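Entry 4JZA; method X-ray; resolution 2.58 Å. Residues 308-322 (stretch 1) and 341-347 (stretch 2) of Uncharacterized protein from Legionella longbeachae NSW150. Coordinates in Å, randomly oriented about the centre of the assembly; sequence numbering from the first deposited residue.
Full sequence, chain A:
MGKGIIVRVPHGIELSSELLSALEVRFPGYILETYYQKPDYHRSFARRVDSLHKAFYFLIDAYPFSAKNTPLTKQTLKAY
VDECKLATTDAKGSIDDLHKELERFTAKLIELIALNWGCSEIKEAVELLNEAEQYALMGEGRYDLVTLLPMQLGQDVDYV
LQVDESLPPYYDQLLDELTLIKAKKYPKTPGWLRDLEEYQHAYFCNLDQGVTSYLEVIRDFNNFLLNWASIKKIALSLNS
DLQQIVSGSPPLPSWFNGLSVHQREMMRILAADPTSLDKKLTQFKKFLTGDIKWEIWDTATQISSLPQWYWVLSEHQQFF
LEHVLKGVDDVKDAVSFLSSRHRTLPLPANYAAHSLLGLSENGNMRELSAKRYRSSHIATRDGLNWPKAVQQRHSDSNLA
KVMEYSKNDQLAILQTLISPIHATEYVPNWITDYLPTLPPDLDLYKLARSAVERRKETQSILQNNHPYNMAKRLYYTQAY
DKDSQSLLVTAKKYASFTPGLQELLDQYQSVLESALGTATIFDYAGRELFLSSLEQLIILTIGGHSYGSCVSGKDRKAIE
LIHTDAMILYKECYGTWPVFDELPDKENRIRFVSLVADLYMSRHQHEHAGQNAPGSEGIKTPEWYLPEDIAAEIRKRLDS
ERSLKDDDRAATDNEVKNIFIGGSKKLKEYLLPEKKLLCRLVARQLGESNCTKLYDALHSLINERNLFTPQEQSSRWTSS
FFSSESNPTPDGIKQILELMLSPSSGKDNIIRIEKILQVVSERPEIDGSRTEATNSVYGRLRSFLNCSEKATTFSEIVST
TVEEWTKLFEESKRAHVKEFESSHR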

# COMPACT_ATOMS: atom_id res chain seq x y z
N GLN A 308 5.88 11.65 17.38
CA GLN A 308 5.09 12.40 16.41
C GLN A 308 4.78 11.59 15.15
O GLN A 308 3.70 11.72 14.59
CB GLN A 308 5.82 13.70 16.10
CG GLN A 308 5.05 14.72 15.31
CD GLN A 308 5.91 15.95 14.99
OE1 GLN A 308 7.15 15.88 15.03
NE2 GLN A 308 5.27 17.06 14.67
N TRP A 309 5.68 10.73 14.70
CA TRP A 309 5.34 9.86 13.58
C TRP A 309 4.11 9.01 13.85
O TRP A 309 3.39 8.68 12.93
CB TRP A 309 6.51 8.99 13.15
CG TRP A 309 6.95 7.93 14.08
CD1 TRP A 309 8.08 7.93 14.80
CD2 TRP A 309 6.31 6.69 14.33
NE1 TRP A 309 8.20 6.77 15.50
CE2 TRP A 309 7.10 5.99 15.23
CE3 TRP A 309 5.14 6.08 13.86
CZ2 TRP A 309 6.76 4.70 15.70
CZ3 TRP A 309 4.80 4.79 14.33
CH2 TRP A 309 5.61 4.13 15.22
N TYR A 310 3.87 8.64 15.09
CA TYR A 310 2.74 7.79 15.43
C TYR A 310 1.47 8.59 15.28
O TYR A 310 0.51 8.12 14.67
CB TYR A 310 2.86 7.25 16.85
CG TYR A 310 1.70 6.47 17.28
CD1 TYR A 310 1.45 5.22 16.72
CD2 TYR A 310 0.82 6.96 18.24
CE1 TYR A 310 0.34 4.48 17.11
CE2 TYR A 310 -0.30 6.22 18.63
CZ TYR A 310 -0.54 4.97 18.06
OH TYR A 310 -1.64 4.20 18.41
N TRP A 311 1.48 9.82 15.78
CA TRP A 311 0.23 10.62 15.81
C TRP A 311 -0.30 11.03 14.43
O TRP A 311 -1.47 11.32 14.28
CB TRP A 311 0.39 11.87 16.70
CG TRP A 311 0.67 11.59 18.17
CD1 TRP A 311 1.77 11.96 18.86
CD2 TRP A 311 -0.17 10.89 19.10
NE1 TRP A 311 1.68 11.52 20.15
CE2 TRP A 311 0.49 10.87 20.33
CE3 TRP A 311 -1.42 10.30 19.02
CZ2 TRP A 311 -0.04 10.27 21.45
CZ3 TRP A 311 -1.96 9.70 20.15
CH2 TRP A 311 -1.28 9.71 21.34
N VAL A 312 0.55 11.10 13.42
CA VAL A 312 0.08 11.43 12.07
C VAL A 312 -0.56 10.22 11.34
O VAL A 312 -1.26 10.37 10.31
CB VAL A 312 1.18 12.08 11.24
CG1 VAL A 312 1.66 13.35 11.92
CG2 VAL A 312 2.35 11.13 11.02
N LEU A 313 -0.35 9.02 11.86
CA LEU A 313 -0.98 7.88 11.25
C LEU A 313 -2.49 8.11 11.26
O LEU A 313 -3.00 8.72 12.16
CB LEU A 313 -0.65 6.60 12.01
CG LEU A 313 0.79 6.11 11.92
CD1 LEU A 313 0.93 4.85 12.73
CD2 LEU A 313 1.18 5.85 10.49
N SER A 314 -3.18 7.68 10.20
CA SER A 314 -4.60 7.64 10.16
C SER A 314 -5.09 6.71 11.23
O SER A 314 -4.35 5.89 11.76
CB SER A 314 -5.07 7.10 8.82
OG SER A 314 -4.81 5.71 8.68
N GLU A 315 -6.36 6.80 11.54
CA GLU A 315 -6.86 6.01 12.62
C GLU A 315 -6.85 4.51 12.27
O GLU A 315 -6.58 3.65 13.11
CB GLU A 315 -8.27 6.47 12.97
CG GLU A 315 -8.77 5.78 14.22
CD GLU A 315 -10.25 5.97 14.47
OE1 GLU A 315 -10.56 6.44 15.59
OE2 GLU A 315 -11.07 5.64 13.59
N HIS A 316 -7.17 4.19 11.04
CA HIS A 316 -7.13 2.80 10.63
C HIS A 316 -5.70 2.23 10.71
O HIS A 316 -5.51 1.09 11.16
CB HIS A 316 -7.84 2.57 9.27
CG HIS A 316 -7.22 3.28 8.11
ND1 HIS A 316 -7.69 4.49 7.64
CD2 HIS A 316 -6.17 2.95 7.33
CE1 HIS A 316 -6.94 4.88 6.63
NE2 HIS A 316 -6.01 3.97 6.42
N GLN A 317 -4.70 3.01 10.31
CA GLN A 317 -3.35 2.49 10.38
C GLN A 317 -3.07 2.11 11.85
O GLN A 317 -2.44 1.10 12.12
CB GLN A 317 -2.32 3.53 9.88
CG GLN A 317 -2.29 3.73 8.38
CD GLN A 317 -1.10 3.12 7.66
OE1 GLN A 317 -0.02 2.85 8.23
NE2 GLN A 317 -1.28 2.91 6.40
N GLN A 318 -3.54 2.93 12.79
CA GLN A 318 -3.20 2.74 14.21
C GLN A 318 -3.82 1.44 14.72
O GLN A 318 -3.13 0.66 15.39
CB GLN A 318 -3.60 3.93 15.04
CG GLN A 318 -3.01 5.23 14.50
CD GLN A 318 -3.19 6.44 15.42
OE1 GLN A 318 -4.29 6.90 15.71
NE2 GLN A 318 -2.10 6.96 15.85
N PHE A 319 -5.05 1.17 14.32
CA PHE A 319 -5.68 -0.09 14.66
C PHE A 319 -4.96 -1.23 13.99
O PHE A 319 -4.82 -2.27 14.59
CB PHE A 319 -7.15 -0.16 14.28
CG PHE A 319 -8.08 0.52 15.25
CD1 PHE A 319 -8.37 -0.07 16.48
CD2 PHE A 319 -8.71 1.70 14.92
CE1 PHE A 319 -9.26 0.51 17.36
CE2 PHE A 319 -9.60 2.30 15.80
CZ PHE A 319 -9.89 1.69 17.01
N PHE A 320 -4.49 -1.04 12.77
CA PHE A 320 -3.73 -2.09 12.09
C PHE A 320 -2.43 -2.32 12.84
O PHE A 320 -2.04 -3.47 13.12
CB PHE A 320 -3.41 -1.74 10.63
CG PHE A 320 -4.61 -1.63 9.71
CD1 PHE A 320 -5.83 -2.12 10.05
CD2 PHE A 320 -4.46 -1.05 8.47
CE1 PHE A 320 -6.89 -2.01 9.17
CE2 PHE A 320 -5.50 -0.94 7.58
CZ PHE A 320 -6.72 -1.41 7.93
N LEU A 321 -1.75 -1.24 13.20
CA LEU A 321 -0.49 -1.40 13.93
C LEU A 321 -0.74 -2.16 15.22
O LEU A 321 -0.04 -3.13 15.53
CB LEU A 321 0.17 -0.04 14.22
CG LEU A 321 1.54 -0.03 14.91
CD1 LEU A 321 2.53 -0.85 14.14
CD2 LEU A 321 2.03 1.43 14.99
N GLU A 322 -1.74 -1.68 15.96
CA GLU A 322 -2.18 -2.28 17.19
C GLU A 322 -2.40 -3.78 17.02
O GLU A 322 -1.95 -4.57 17.83
CB GLU A 322 -3.46 -1.61 17.70
CG GLU A 322 -4.23 -2.37 18.78
CD GLU A 322 -5.55 -1.70 19.19
OE1 GLU A 322 -6.31 -2.28 19.98
OE2 GLU A 322 -5.83 -0.58 18.73
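Stretch 2, residues 341-347: RHRTLPL

Stretch 2 is an irregular segment with no helix or strand. It lies against one side of stretch 1, where a helix that includes Trp309 is followed by a turn and then by a second helix from Glu315 onward. The two segments run in opposite senses in register: Thr344 is nearest Leu313, with 7.0 Å between their CA atoms, and the next residue, Leu345, is nearest Trp309, with 7.3 Å between their CA atoms. Together they bury 321 Å², both sides summed.

Arg341 makes no contact with stretch 1. Its NH1 and NH2 are hydrogen-bonded elsewhere in the structure. His342 comes closer. Its CA-to-CB bond points sideways, but the end of the side chain comes nearer, and His342 NE2 lies 4.0 Å from Gln317 OE1. The CA-to-CB bond of Arg343 points away, and the residue stays clear of stretch 1. The backbone has phi/psi of -101/80 at His342 and then turns at Arg343 (-112/29) and Thr344 (-97/-8).

Thr344 is the polar centre of the contact. Its side chain is in the p rotamer, and its CA-to-CB bond points toward stretch 1. Thr344 OG1 donates a short hydrogen bond of 2.6 Å to Gln317 OE1, the one direct hydrogen bond between the stretches. The CA-to-CB bond of Gln317 points toward stretch 2 from the first turn of the second helix. The N-cap of that helix is Ser314, and Ser314 OG accepts from Gln317 N at 3.2 Å. The carbonyl of Thr344 also takes part. Water 1 donates to Thr344 O at 2.7 Å and to Trp309 O at 3.0 Å, so it bridges the two backbones. Leu313 CD2 packs beside the same carbonyl, 3.4 Å from Thr344 O, and is 3.8 Å from Thr344 CB.

At Leu345 the backbone becomes extended (-117/145) and the contact turns apolar. The CA-to-CB bond points sideways, yet the end of the side chain comes nearer. Leu345 CD2 meets three residues of stretch 1: it is 3.7 Å from Trp309 CZ3, 4.0 Å from Leu313 CD1 and 4.3 Å from Leu321 CD2. It thus touches side chains from both helices and from the turn between them.

The CA-to-CB bond of Pro346 points toward stretch 1, and its ring packs over one face of the Trp309 indole. Pro346 CG is 3.6 Å from the centroid of the five-membered ring, formed by Trp309 CG, CD1, NE1, CE2 and CD2, and only 4° off the normal, a CH-pi contact. The closest approach is 3.7 Å, from Pro346 CG to Trp309 CD1. Leu347 is extended (-150/155) and lies beyond contact range.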

# COMPACT_ATOMS: atom_id res chain seq x y z
N ARG A 341 4.87 -0.75 -0.42
CA ARG A 341 3.82 0.30 -0.45
C ARG A 341 3.64 0.96 0.90
O ARG A 341 2.89 1.91 1.04
CB ARG A 341 2.48 -0.30 -0.79
CG ARG A 341 2.34 -0.87 -2.18
CD ARG A 341 1.06 -1.70 -2.20
NE ARG A 341 1.23 -3.03 -1.62
CZ ARG A 341 0.24 -3.79 -1.20
NH1 ARG A 341 -1.02 -3.40 -1.29
NH2 ARG A 341 0.53 -4.97 -0.70
N HIS A 342 4.32 0.41 1.89
CA HIS A 342 4.02 0.67 3.26
C HIS A 342 5.03 1.69 3.76
O HIS A 342 5.96 1.35 4.47
CB HIS A 342 4.10 -0.63 4.07
CG HIS A 342 3.58 -0.47 5.45
ND1 HIS A 342 3.09 -1.50 6.18
CD2 HIS A 342 3.49 0.60 6.24
CE1 HIS A 342 2.65 -1.04 7.35
NE2 HIS A 342 2.93 0.22 7.42
N ARG A 343 4.78 2.95 3.45
CA ARG A 343 5.75 4.00 3.79
C ARG A 343 5.30 5.00 4.86
O ARG A 343 5.74 6.17 4.86
CB ARG A 343 6.17 4.68 2.49
CG ARG A 343 6.46 3.63 1.42
CD ARG A 343 7.71 2.86 1.80
NE ARG A 343 8.83 3.67 1.38
CZ ARG A 343 9.63 4.29 2.18
NH1 ARG A 343 9.52 4.13 3.47
NH2 ARG A 343 10.58 5.05 1.69
N THR A 344 4.43 4.52 5.76
CA THR A 344 3.88 5.32 6.85
C THR A 344 4.61 5.13 8.20
O THR A 344 4.35 5.87 9.15
CB THR A 344 2.40 4.98 7.05
OG1 THR A 344 2.23 3.58 7.22
CG2 THR A 344 1.61 5.41 5.88
N LEU A 345 5.53 4.16 8.27
CA LEU A 345 6.30 3.92 9.47
C LEU A 345 7.77 4.19 9.15
O LEU A 345 8.24 3.94 8.04
CB LEU A 345 6.11 2.49 9.93
CG LEU A 345 4.67 2.01 10.17
CD1 LEU A 345 4.66 0.51 10.44
CD2 LEU A 345 4.05 2.71 11.36
N PRO A 346 8.52 4.72 10.12
CA PRO A 346 9.84 5.23 9.83
C PRO A 346 10.93 4.17 9.89
O PRO A 346 11.86 4.29 10.65
CB PRO A 346 10.03 6.30 10.91
CG PRO A 346 9.25 5.80 12.06
CD PRO A 346 8.10 5.02 11.50
N LEU A 347 10.79 3.16 9.08
CA LEU A 347 11.84 2.18 8.87
C LEU A 347 11.73 1.64 7.47
O LEU A 347 10.69 1.69 6.87
CB LEU A 347 11.73 1.04 9.88
CG LEU A 347 10.58 0.03 9.77
CD1 LEU A 347 10.82 -1.09 10.77
CD2 LEU A 347 9.27 0.72 10.04
O HOH W 1 4.92 8.19 10.41